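Side-chain contacts in exocyst complex component EXO70 (Saccharomyces cerevisiae, PDB 2B1E), which serves in the exocyst, the complex that tethers secretory vesicles to sites of exocytosis, and contributes to the assembly of that complex: residues E251-N254 with D255-S259; S182-E185 with A186-F190; P102-N105 with I106-M110; L320-F323 with S324-K327; T206-K209 with P210-S214. All coordinates share one frame; numbering follows the deposited sequence.

Interaction 1: E251-N254 with D255-S259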
loop_
_atom_site.group_PDB
_atom_site.type_symbol
_atom_site.label_atom_id
_atom_site.label_comp_id
_atom_site.label_asym_id
_atom_site.label_seq_id
_atom_site.Cartn_x
_atom_site.Cartn_y
_atom_site.Cartn_z
ATOM N N GLU A 251 1.354 6.249 -3.579
ATOM C CA GLU A 251 1.269 7.572 -2.971
ATOM C C GLU A 251 1.767 8.648 -3.941
ATOM O O GLU A 251 1.235 9.759 -3.988
ATOM C CB GLU A 251 2.110 7.608 -1.694
ATOM C CG GLU A 251 2.213 8.987 -1.064
ATOM C CD GLU A 251 3.255 9.050 0.037
ATOM O OE1 GLU A 251 3.547 10.173 0.504
ATOM O OE2 GLU A 251 3.779 7.980 0.435
ATOM N N SER A 252 2.799 8.308 -4.703
ATOM C CA SER A 252 3.377 9.225 -5.673
ATOM C C SER A 252 2.366 9.576 -6.754
ATOM O O SER A 252 2.017 10.746 -6.931
ATOM C CB SER A 252 4.615 8.597 -6.311
ATOM O OG SER A 252 5.236 9.497 -7.210
ATOM N N ILE A 253 1.890 8.562 -7.474
ATOM C CA ILE A 253 0.926 8.783 -8.544
ATOM C C ILE A 253 -0.348 9.466 -8.036
ATOM O O ILE A 253 -0.975 10.240 -8.764
ATOM C CB ILE A 253 0.556 7.452 -9.258
ATOM C CG1 ILE A 253 -0.236 7.745 -10.537
ATOM C CG2 ILE A 253 -0.267 6.563 -8.336
ATOM C CD1 ILE A 253 0.563 8.465 -11.600
ATOM N N ASN A 254 -0.736 9.184 -6.793
ATOM C CA ASN A 254 -1.924 9.818 -6.229
ATOM C C ASN A 254 -1.679 11.317 -6.069
ATOM O O ASN A 254 -2.515 12.133 -6.457
ATOM C CB ASN A 254 -2.280 9.214 -4.867
ATOM C CG ASN A 254 -2.931 7.848 -4.984
ATOM O OD1 ASN A 254 -3.108 7.320 -6.084
ATOM N ND2 ASN A 254 -3.294 7.270 -3.846
ATOM N N ASP A 255 -0.537 11.677 -5.493
ATOM C CA ASP A 255 -0.203 13.087 -5.299
ATOM C C ASP A 255 -0.136 13.846 -6.628
ATOM O O ASP A 255 -0.585 14.989 -6.722
ATOM C CB ASP A 255 1.131 13.232 -4.559
ATOM C CG ASP A 255 1.026 12.867 -3.084
ATOM O OD1 ASP A 255 -0.113 12.777 -2.573
ATOM O OD2 ASP A 255 2.081 12.682 -2.433
ATOM N N VAL A 256 0.424 13.212 -7.652
ATOM C CA VAL A 256 0.531 13.858 -8.952
ATOM C C VAL A 256 -0.850 14.033 -9.566
ATOM O O VAL A 256 -1.178 15.105 -10.066
ATOM C CB VAL A 256 1.434 13.048 -9.920
ATOM C CG1 VAL A 256 1.369 13.642 -11.322
ATOM C CG2 VAL A 256 2.869 13.067 -9.425
ATOM N N LYS A 257 -1.667 12.986 -9.513
ATOM C CA LYS A 257 -3.009 13.070 -10.076
ATOM C C LYS A 257 -3.884 14.133 -9.413
ATOM O O LYS A 257 -4.624 14.842 -10.097
ATOM C CB LYS A 257 -3.716 11.711 -10.011
ATOM C CG LYS A 257 -3.145 10.687 -10.969
ATOM C CD LYS A 257 -4.125 9.548 -11.246
ATOM C CE LYS A 257 -4.482 8.784 -9.988
ATOM N NZ LYS A 257 -5.334 7.603 -10.306
ATOM N N LYS A 258 -3.802 14.256 -8.092
ATOM C CA LYS A 258 -4.620 15.245 -7.408
ATOM C C LYS A 258 -4.151 16.670 -7.705
ATOM O O LYS A 258 -4.949 17.609 -7.684
ATOM C CB LYS A 258 -4.630 14.994 -5.896
ATOM C CG LYS A 258 -3.349 15.364 -5.176
ATOM C CD LYS A 258 -3.632 16.278 -3.987
ATOM C CE LYS A 258 -4.533 15.610 -2.960
ATOM N NZ LYS A 258 -4.765 16.492 -1.776
ATOM N N SER A 259 -2.862 16.833 -7.995
ATOM C CA SER A 259 -2.321 18.156 -8.298
ATOM C C SER A 259 -2.740 18.558 -9.703
ATOM O O SER A 259 -2.759 19.742 -10.048
ATOM C CB SER A 259 -0.796 18.143 -8.216
ATOM O OG SER A 259 -0.241 17.499 -9.348
#
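From D255 to K258 each backbone N returns to the carbonyl four residues earlier, E251 O through N254 O, with N-H...O angles between 160° and 162°, the evidence for a regular alpha-helical turn. On this frame K257 bends back over the preceding turn. Its CG sits beside the backbone N (chi1 -71°) and comes 3.1 Å from I253 O. The same CG meets I253 CG1 at 4.2 Å, the two aliphatic chains crossing at a slant, and a bend at chi3 leads K257 NZ to a hydrogen bond with T275 OG1. D255 uses a similar first torsion, which places its CG 3.2 Å from E251 O. Here acceptor faces acceptor: D255 OD2 lies 3.4 Å from E251 O without bonding to it, and E251 OE1 is 4.1 Å from D255 OD2. This proximity of like charges probably makes it slightly easier for one of the two to take up a proton. V256 CG2 rests 3.5 Å from S252 O, the carbonyl that V256 N bonds. One turn later S259 OG gives a hydrogen bond of 2.7 Å to V256 O. The contact lies on helix 245-259, which three helices flank: I253 and K257 pack on helix 268-299, D255, V256 and S259 on helix 180-201, and I253 and V256 also on helix 209-233, while S252 OG bonds T184 OG1 and Y224 OH.

Interaction 2: S182-E185 with A186-F190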
loop_
_atom_site.group_PDB
_atom_site.type_symbol
_atom_site.label_atom_id
_atom_site.label_comp_id
_atom_site.label_asym_id
_atom_site.label_seq_id
_atom_site.Cartn_x
_atom_site.Cartn_y
_atom_site.Cartn_z
ATOM N N SER A 182 11.488 12.431 -3.592
ATOM C CA SER A 182 11.925 13.795 -3.872
ATOM C C SER A 182 11.486 14.199 -5.274
ATOM O O SER A 182 10.908 15.268 -5.467
ATOM C CB SER A 182 13.446 13.909 -3.765
ATOM O OG SER A 182 13.874 13.688 -2.436
ATOM N N TYR A 183 11.766 13.335 -6.245
ATOM C CA TYR A 183 11.399 13.588 -7.632
ATOM C C TYR A 183 9.939 14.006 -7.691
ATOM O O TYR A 183 9.577 14.935 -8.423
ATOM C CB TYR A 183 11.599 12.328 -8.476
ATOM C CG TYR A 183 11.406 12.551 -9.963
ATOM C CD1 TYR A 183 12.485 12.860 -10.789
ATOM C CD2 TYR A 183 10.136 12.470 -10.540
ATOM C CE1 TYR A 183 12.306 13.081 -12.157
ATOM C CE2 TYR A 183 9.945 12.690 -11.903
ATOM C CZ TYR A 183 11.033 12.993 -12.705
ATOM O OH TYR A 183 10.843 13.193 -14.056
ATOM N N THR A 184 9.103 13.314 -6.918
ATOM C CA THR A 184 7.677 13.608 -6.867
ATOM C C THR A 184 7.414 14.966 -6.233
ATOM O O THR A 184 6.649 15.771 -6.769
ATOM C CB THR A 184 6.908 12.543 -6.060
ATOM O OG1 THR A 184 6.912 11.300 -6.775
ATOM C CG2 THR A 184 5.469 12.983 -5.839
ATOM N N GLU A 185 8.051 15.218 -5.094
ATOM C CA GLU A 185 7.867 16.481 -4.394
ATOM C C GLU A 185 8.293 17.645 -5.282
ATOM O O GLU A 185 7.633 18.687 -5.312
ATOM C CB GLU A 185 8.676 16.499 -3.096
ATOM C CG GLU A 185 8.288 17.622 -2.154
ATOM C CD GLU A 185 9.233 17.756 -0.971
ATOM O OE1 GLU A 185 9.610 16.720 -0.383
ATOM O OE2 GLU A 185 9.592 18.901 -0.625
ATOM N N ALA A 186 9.394 17.465 -6.008
ATOM C CA ALA A 186 9.892 18.508 -6.897
ATOM C C ALA A 186 8.860 18.775 -7.987
ATOM O O ALA A 186 8.502 19.923 -8.256
ATOM C CB ALA A 186 11.214 18.075 -7.523
ATOM N N LEU A 187 8.385 17.702 -8.603
ATOM C CA LEU A 187 7.384 17.784 -9.659
ATOM C C LEU A 187 6.107 18.494 -9.199
ATOM O O LEU A 187 5.485 19.235 -9.961
ATOM C CB LEU A 187 7.041 16.379 -10.153
ATOM C CG LEU A 187 5.946 16.317 -11.217
ATOM C CD1 LEU A 187 6.310 17.233 -12.390
ATOM C CD2 LEU A 187 5.767 14.878 -11.680
ATOM N N LEU A 188 5.720 18.273 -7.949
ATOM C CA LEU A 188 4.520 18.897 -7.416
ATOM C C LEU A 188 4.707 20.408 -7.287
ATOM O O LEU A 188 3.778 21.181 -7.523
ATOM C CB LEU A 188 4.167 18.270 -6.062
ATOM C CG LEU A 188 3.803 16.784 -6.162
ATOM C CD1 LEU A 188 3.665 16.170 -4.771
ATOM C CD2 LEU A 188 2.520 16.637 -6.947
ATOM N N GLY A 189 5.915 20.824 -6.917
ATOM C CA GLY A 189 6.212 22.240 -6.793
ATOM C C GLY A 189 6.212 22.908 -8.163
ATOM O O GLY A 189 5.723 24.024 -8.318
ATOM N N PHE A 190 6.764 22.230 -9.166
ATOM C CA PHE A 190 6.782 22.787 -10.512
ATOM C C PHE A 190 5.378 22.862 -11.114
ATOM O O PHE A 190 5.046 23.819 -11.812
ATOM C CB PHE A 190 7.704 21.972 -11.423
ATOM C CG PHE A 190 9.161 22.306 -11.258
ATOM C CD1 PHE A 190 9.620 23.600 -11.492
ATOM C CD2 PHE A 190 10.075 21.333 -10.856
ATOM C CE1 PHE A 190 10.966 23.926 -11.330
ATOM C CE2 PHE A 190 11.431 21.650 -10.691
ATOM C CZ PHE A 190 11.874 22.949 -10.928
#
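Four backbone hydrogen bonds join S182-E185 to A186-G189: A186 N to S182 O, L187 N to Y183 O, L188 N to T184 O and G189 N to E185 O, all spanning four residues. They are not equal. The first is short, A186 N to S182 O at 2.7 Å, whereas G189 N reaches E185 O at 3.2 Å with an N-H...O angle of 151°. The apolar contacts centre on T184 and L188, whose side chains run alongside each other and point the same way. T184 CG2 touches L188 CD1 at 3.8 Å. L188 CG, held beside its own backbone N (chi1 -64°), also lies 3.1 Å from T184 O, which packs the branch against the carbonyl already bonded to L188 N. Carbon-to-carbonyl contacts complete the group: L187 CB stands 3.4 Å from Y183 O, and A186 CB is 3.5 Å from S182 O. Side-chain hydrogen bonds involve T184 and S182: T184 OG1 is hydrogen-bonded both to M180 O of its own helix and to S252 OG, and S182 OG to Q103 NE2. Several helices line helix 180-201: Y183 and L187 lean on Y224 of helix 209-233, Y183 and F190 also on helix 136-155, A186 and F190 on P102 of helix 102-108, and T184 OG1 meets helix 245-259.

Interaction 3: P102-N105 with I106-M110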
loop_
_atom_site.group_PDB
_atom_site.type_symbol
_atom_site.label_atom_id
_atom_site.label_comp_id
_atom_site.label_asym_id
_atom_site.label_seq_id
_atom_site.Cartn_x
_atom_site.Cartn_y
_atom_site.Cartn_z
ATOM N N PRO A 102 16.504 20.960 -7.469
ATOM C CA PRO A 102 15.364 21.144 -6.559
ATOM C C PRO A 102 15.611 20.568 -5.161
ATOM O O PRO A 102 15.144 21.117 -4.163
ATOM C CB PRO A 102 14.226 20.414 -7.274
ATOM C CG PRO A 102 14.646 20.431 -8.725
ATOM C CD PRO A 102 16.114 20.144 -8.630
ATOM N N GLN A 103 16.344 19.460 -5.106
ATOM C CA GLN A 103 16.650 18.790 -3.842
ATOM C C GLN A 103 17.214 19.744 -2.797
ATOM O O GLN A 103 17.007 19.546 -1.601
ATOM C CB GLN A 103 17.637 17.644 -4.076
ATOM C CG GLN A 103 17.906 16.802 -2.844
ATOM C CD GLN A 103 16.627 16.289 -2.207
ATOM O OE1 GLN A 103 16.142 16.844 -1.221
ATOM N NE2 GLN A 103 16.067 15.234 -2.779
ATOM N N ILE A 104 17.931 20.771 -3.243
ATOM C CA ILE A 104 18.500 21.751 -2.323
ATOM C C ILE A 104 17.369 22.558 -1.691
ATOM O O ILE A 104 17.272 22.659 -0.467
ATOM C CB ILE A 104 19.465 22.716 -3.053
ATOM C CG1 ILE A 104 20.708 21.948 -3.515
ATOM C CG2 ILE A 104 19.832 23.885 -2.137
ATOM C CD1 ILE A 104 21.637 22.745 -4.397
ATOM N N ASN A 105 16.511 23.125 -2.534
ATOM C CA ASN A 105 15.380 23.912 -2.056
ATOM C C ASN A 105 14.542 23.083 -1.088
ATOM O O ASN A 105 14.148 23.562 -0.022
ATOM C CB ASN A 105 14.521 24.360 -3.238
ATOM C CG ASN A 105 15.251 25.311 -4.156
ATOM O OD1 ASN A 105 15.165 26.531 -4.002
ATOM N ND2 ASN A 105 15.996 24.759 -5.105
ATOM N N ILE A 106 14.272 21.837 -1.463
ATOM C CA ILE A 106 13.483 20.944 -0.621
ATOM C C ILE A 106 14.139 20.775 0.749
ATOM O O ILE A 106 13.516 21.016 1.783
ATOM C CB ILE A 106 13.332 19.554 -1.271
ATOM C CG1 ILE A 106 12.473 19.661 -2.533
ATOM C CG2 ILE A 106 12.712 18.578 -0.283
ATOM C CD1 ILE A 106 12.327 18.357 -3.278
ATOM N N THR A 107 15.402 20.362 0.748
ATOM C CA THR A 107 16.136 20.160 1.989
ATOM C C THR A 107 16.175 21.431 2.828
ATOM O O THR A 107 16.006 21.379 4.046
ATOM C CB THR A 107 17.579 19.693 1.706
ATOM O OG1 THR A 107 17.542 18.437 1.016
ATOM C CG2 THR A 107 18.356 19.528 3.006
ATOM N N LYS A 108 16.383 22.571 2.175
ATOM C CA LYS A 108 16.450 23.853 2.873
ATOM C C LYS A 108 15.079 24.476 3.121
ATOM O O LYS A 108 14.975 25.537 3.739
ATOM C CB LYS A 108 17.311 24.840 2.083
ATOM C CG LYS A 108 18.777 24.464 1.988
ATOM C CD LYS A 108 19.427 24.419 3.364
ATOM C CE LYS A 108 20.931 24.254 3.251
ATOM N NZ LYS A 108 21.529 25.374 2.472
ATOM N N LYS A 109 14.030 23.819 2.639
ATOM C CA LYS A 109 12.673 24.324 2.807
ATOM C C LYS A 109 12.492 25.742 2.268
ATOM O O LYS A 109 11.864 26.586 2.908
ATOM C CB LYS A 109 12.266 24.270 4.283
ATOM C CG LYS A 109 12.097 22.850 4.811
ATOM C CD LYS A 109 11.489 22.835 6.204
ATOM C CE LYS A 109 11.271 21.409 6.697
ATOM N NZ LYS A 109 12.550 20.652 6.824
ATOM N N MET A 110 13.051 25.994 1.087
ATOM C CA MET A 110 12.938 27.296 0.433
ATOM C C MET A 110 12.154 27.144 -0.867
ATOM O O MET A 110 12.282 26.139 -1.564
ATOM C CB MET A 110 14.314 27.871 0.103
ATOM C CG MET A 110 15.187 28.191 1.302
ATOM S SD MET A 110 16.664 29.080 0.763
ATOM C CE MET A 110 17.453 27.822 -0.269
#
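Both faces of the Q103 carbonyl plane are occupied by T107: its backbone N sits 3.0 Å from Q103 O on one side, and its OG1 lies 2.9 Å from Q103 O on the other. The first torsion of T107 (chi1 -62°) keeps OG1 next to the backbone N, which is why one residue can supply both donors. The side-chain amide of Q103 comes close as well, with its OE1 3.1 Å from T107 OG1 and 3.9 Å from I106 CB. A bend at chi2 (53°) brings this amide over the following turn, and its NE2 is hydrogen-bonded to S182 OG. The amide of N105 belongs to a buried side chain that packs against F100 and F112; its CB is 3.3 Å from M110 O. I106 lays CG1 3.5 Å from P102 O, the carbonyl that its own N is bonded to. The helix then ends in a Schellman motif. K109 turns to a positive phi of 56°, M110 N bonds N105 O at 2.9 Å, and K109 N bonds I106 O at 3.0 Å. Chemically, the last carbonyls of helix 102-108 find donors close at hand: M110 N for N105 O and K109 N for I106 O, while the hydroxyl of T107 gives its proton to Q103 O, a carbonyl that therefore accepts two hydrogen bonds within the same turn.

Interaction 4: L320-F323 with S324-K327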
loop_
_atom_site.group_PDB
_atom_site.type_symbol
_atom_site.label_atom_id
_atom_site.label_comp_id
_atom_site.label_asym_id
_atom_site.label_seq_id
_atom_site.Cartn_x
_atom_site.Cartn_y
_atom_site.Cartn_z
ATOM N N LEU A 320 4.241 -10.501 7.738
ATOM C CA LEU A 320 3.136 -9.709 8.269
ATOM C C LEU A 320 3.703 -8.531 9.062
ATOM O O LEU A 320 3.125 -7.439 9.081
ATOM C CB LEU A 320 2.240 -10.571 9.171
ATOM C CG LEU A 320 1.439 -11.682 8.484
ATOM C CD1 LEU A 320 0.624 -12.448 9.516
ATOM C CD2 LEU A 320 0.524 -11.075 7.426
ATOM N N ARG A 321 4.844 -8.767 9.704
ATOM C CA ARG A 321 5.526 -7.755 10.503
ATOM C C ARG A 321 5.948 -6.589 9.617
ATOM O O ARG A 321 5.934 -5.436 10.043
ATOM C CB ARG A 321 6.762 -8.364 11.173
ATOM C CG ARG A 321 7.509 -7.428 12.127
ATOM C CD ARG A 321 6.632 -7.037 13.304
ATOM N NE ARG A 321 7.407 -6.616 14.470
ATOM C CZ ARG A 321 7.946 -5.411 14.635
ATOM N NH1 ARG A 321 7.805 -4.470 13.706
ATOM N NH2 ARG A 321 8.635 -5.149 15.739
ATOM N N LYS A 322 6.324 -6.897 8.381
ATOM C CA LYS A 322 6.745 -5.864 7.445
ATOM C C LYS A 322 5.514 -5.149 6.896
ATOM O O LYS A 322 5.535 -3.938 6.669
ATOM C CB LYS A 322 7.560 -6.481 6.307
ATOM C CG LYS A 322 8.773 -7.278 6.777
ATOM C CD LYS A 322 9.588 -7.814 5.607
ATOM C CE LYS A 322 10.624 -8.827 6.071
ATOM N NZ LYS A 322 11.526 -8.281 7.125
ATOM N N PHE A 323 4.443 -5.909 6.690
ATOM C CA PHE A 323 3.185 -5.366 6.194
ATOM C C PHE A 323 2.687 -4.301 7.169
ATOM O O PHE A 323 2.231 -3.236 6.759
ATOM C CB PHE A 323 2.138 -6.477 6.090
ATOM C CG PHE A 323 1.975 -7.047 4.714
ATOM C CD1 PHE A 323 1.191 -6.399 3.767
ATOM C CD2 PHE A 323 2.587 -8.250 4.368
ATOM C CE1 PHE A 323 1.014 -6.939 2.493
ATOM C CE2 PHE A 323 2.416 -8.799 3.095
ATOM C CZ PHE A 323 1.628 -8.143 2.157
ATOM N N SER A 324 2.792 -4.600 8.461
ATOM C CA SER A 324 2.345 -3.692 9.514
ATOM C C SER A 324 3.176 -2.417 9.624
ATOM O O SER A 324 2.752 -1.457 10.262
ATOM C CB SER A 324 2.351 -4.405 10.870
ATOM O OG SER A 324 3.675 -4.612 11.338
ATOM N N GLU A 325 4.360 -2.405 9.021
ATOM C CA GLU A 325 5.210 -1.222 9.076
ATOM C C GLU A 325 4.733 -0.210 8.040
ATOM O O GLU A 325 5.172 0.942 8.023
ATOM C CB GLU A 325 6.673 -1.601 8.824
ATOM C CG GLU A 325 7.231 -2.587 9.845
ATOM C CD GLU A 325 8.702 -2.908 9.621
ATOM O OE1 GLU A 325 9.086 -3.199 8.467
ATOM O OE2 GLU A 325 9.471 -2.880 10.605
ATOM N N TYR A 326 3.826 -0.656 7.178
ATOM C CA TYR A 326 3.252 0.182 6.133
ATOM C C TYR A 326 1.747 0.256 6.362
ATOM O O TYR A 326 0.957 -0.084 5.483
ATOM C CB TYR A 326 3.529 -0.416 4.750
ATOM C CG TYR A 326 4.953 -0.256 4.267
ATOM C CD1 TYR A 326 5.282 0.711 3.315
ATOM C CD2 TYR A 326 5.971 -1.080 4.747
ATOM C CE1 TYR A 326 6.591 0.849 2.849
ATOM C CE2 TYR A 326 7.283 -0.950 4.290
ATOM C CZ TYR A 326 7.587 0.015 3.342
ATOM O OH TYR A 326 8.883 0.143 2.887
ATOM N N LYS A 327 1.359 0.697 7.554
ATOM C CA LYS A 327 -0.051 0.808 7.901
ATOM C C LYS A 327 -0.836 1.585 6.846
ATOM O O LYS A 327 -1.832 1.093 6.314
ATOM C CB LYS A 327 -0.207 1.487 9.266
ATOM C CG LYS A 327 -1.652 1.784 9.634
ATOM C CD LYS A 327 -1.764 2.463 10.990
ATOM C CE LYS A 327 -3.158 3.040 11.187
ATOM N NZ LYS A 327 -4.219 2.020 10.955
#
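S324 OG gives its proton to R321 O across 2.7 Å, at the C-terminal end of helix 311-323, where the chain turns toward helix 327-333 with Y326 at the N-cap position. OG stands between the backbone N and carbonyl carbon of S324 (chi1 72°), and it approaches R321 O from above the carbonyl plane, 42° out of it. The hydroxyl of this buried residue is thereby satisfied by the backbone. The bonding pattern records the end of the helix: S324 N still bonds L320 O four residues back at 2.9 Å, but E325 N bonds K322 O at 3.0 Å and Y326 N bonds F323 O at 3.1 Å, each only three residues back. E325 drapes over the last turn, its CG 3.1 Å from R321 O. Its carboxylate makes a long salt bridge with the R321 guanidinium, NH1 to OE2 3.9 Å; that gap makes the pairing loose, and planes 86° apart do not suit a flat two-pronged one. Outside the turn, F323 meets F244 edge-to-face, K175 makes a cation-pi contact with the Y326 ring, and S324 packs on helix 433-436. At the edge of that tyrosine ring and in its plane, Y326 CD2 lies 3.5 Å from K322 O.

Interaction 5: T206-K209 with P210-S214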
loop_
_atom_site.group_PDB
_atom_site.type_symbol
_atom_site.label_atom_id
_atom_site.label_comp_id
_atom_site.label_asym_id
_atom_site.label_seq_id
_atom_site.Cartn_x
_atom_site.Cartn_y
_atom_site.Cartn_z
ATOM N N THR A 206 -8.706 33.925 -19.885
ATOM C CA THR A 206 -8.128 33.685 -21.195
ATOM C C THR A 206 -8.306 32.225 -21.570
ATOM O O THR A 206 -7.922 31.327 -20.825
ATOM C CB THR A 206 -6.647 34.064 -21.214
ATOM O OG1 THR A 206 -6.530 35.472 -20.974
ATOM C CG2 THR A 206 -6.022 33.724 -22.558
ATOM N N GLU A 207 -8.900 32.006 -22.736
ATOM C CA GLU A 207 -9.190 30.670 -23.240
ATOM C C GLU A 207 -8.030 29.688 -23.351
ATOM O O GLU A 207 -8.189 28.511 -23.049
ATOM C CB GLU A 207 -9.888 30.788 -24.602
ATOM C CG GLU A 207 -9.941 29.504 -25.424
ATOM C CD GLU A 207 -8.773 29.371 -26.392
ATOM O OE1 GLU A 207 -8.707 30.158 -27.367
ATOM O OE2 GLU A 207 -7.918 28.483 -26.178
ATOM N N SER A 208 -6.871 30.165 -23.785
ATOM C CA SER A 208 -5.718 29.294 -23.974
ATOM C C SER A 208 -4.939 28.895 -22.719
ATOM O O SER A 208 -3.999 28.100 -22.805
ATOM C CB SER A 208 -4.760 29.942 -24.974
ATOM O OG SER A 208 -4.375 31.229 -24.531
ATOM N N LYS A 209 -5.323 29.428 -21.562
ATOM C CA LYS A 209 -4.616 29.119 -20.322
ATOM C C LYS A 209 -4.407 27.630 -20.068
ATOM O O LYS A 209 -3.268 27.175 -19.920
ATOM C CB LYS A 209 -5.331 29.751 -19.124
ATOM C CG LYS A 209 -5.146 31.254 -19.018
ATOM C CD LYS A 209 -5.988 31.851 -17.894
ATOM C CE LYS A 209 -5.535 31.384 -16.529
ATOM N NZ LYS A 209 -6.395 31.946 -15.446
ATOM N N PRO A 210 -5.495 26.843 -20.006
ATOM C CA PRO A 210 -5.269 25.416 -19.761
ATOM C C PRO A 210 -4.414 24.749 -20.835
ATOM O O PRO A 210 -3.645 23.841 -20.540
ATOM C CB PRO A 210 -6.688 24.841 -19.672
ATOM C CG PRO A 210 -7.516 25.803 -20.444
ATOM C CD PRO A 210 -6.935 27.143 -20.081
ATOM N N HIS A 211 -4.533 25.215 -22.073
ATOM C CA HIS A 211 -3.751 24.650 -23.167
ATOM C C HIS A 211 -2.257 24.918 -22.951
ATOM O O HIS A 211 -1.431 24.013 -23.072
ATOM C CB HIS A 211 -4.218 25.246 -24.498
ATOM C CG HIS A 211 -3.456 24.749 -25.689
ATOM N ND1 HIS A 211 -3.344 23.410 -25.996
ATOM C CD2 HIS A 211 -2.784 25.415 -26.656
ATOM C CE1 HIS A 211 -2.635 23.272 -27.103
ATOM N NE2 HIS A 211 -2.283 24.474 -27.525
ATOM N N VAL A 212 -1.925 26.161 -22.616
ATOM C CA VAL A 212 -0.544 26.558 -22.371
ATOM C C VAL A 212 0.045 25.710 -21.252
ATOM O O VAL A 212 1.102 25.105 -21.415
ATOM C CB VAL A 212 -0.451 28.060 -21.978
ATOM C CG1 VAL A 212 0.962 28.416 -21.567
ATOM C CG2 VAL A 212 -0.874 28.934 -23.152
ATOM N N LEU A 213 -0.650 25.663 -20.121
ATOM C CA LEU A 213 -0.190 24.883 -18.978
ATOM C C LEU A 213 -0.019 23.411 -19.355
ATOM O O LEU A 213 0.932 22.763 -18.926
ATOM C CB LEU A 213 -1.172 25.020 -17.808
ATOM C CG LEU A 213 -0.774 24.301 -16.515
ATOM C CD1 LEU A 213 0.536 24.885 -15.975
ATOM C CD2 LEU A 213 -1.885 24.447 -15.484
ATOM N N SER A 214 -0.937 22.882 -20.160
ATOM C CA SER A 214 -0.854 21.487 -20.585
ATOM C C SER A 214 0.434 21.229 -21.371
ATOM O O SER A 214 1.182 20.298 -21.075
ATOM C CB SER A 214 -2.063 21.117 -21.449
ATOM O OG SER A 214 -1.916 19.816 -22.006
#
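A type I beta turn from T206 to K209 leads straight into the first turn of helix 209-233, and S208 and K209 accept the hydrogen bonds that start that helix. V212 N reaches S208 O at 2.8 Å, and L213 N reaches K209 O at 3.0 Å with an N-H...O angle of 179°. The beta turn itself is closed by a weak bond of 3.3 Å between K209 N and T206 O. P210 fits the second position of the helix because its N, which has no hydrogen, falls in the first turn, where helical backbone nitrogens have no carbonyl of the same helix to bond. Around S208 O two side chains crowd: H211 CB is 3.3 Å away, and in V212, with CG1 anti to the backbone N (chi1 173°), CG2 falls beside that N, 3.3 Å from S208 O. The polar end of K209 leaves the turn, its NZ hydrogen-bonded to Q204 O and salt-bridged to D199 of helix 180-201, while V212 packs on V198 of that helix and on Q140 of helix 136-155. Along the entry to the helix the proline ring lies against the backbone of the beta turn, with P210 CD 3.5 Å from E207 O.

How the interactions relate
From the N terminus the order is interaction 3, interaction 2, interaction 5, interaction 1 and interaction 4. Each closes only a local turn, and they follow in series without nesting or crossing. Interactions 3 and 2 touch, with A186 CB 3.8 Å from P102 CB, which joins helix 102-108 to helix 180-201. Interaction 2 in turn touches interaction 1, with centres about 10 Å apart, so helix 180-201 bridges to helix 245-259. Interaction 5 opens helix 209-233, the next helix after 180-201; its nearest atoms stay about 6 Å from interaction 2. Interaction 4 touches none of the others: its nearest atoms are about 8 Å from interaction 1, its centre about 44 Å from that of interaction 5.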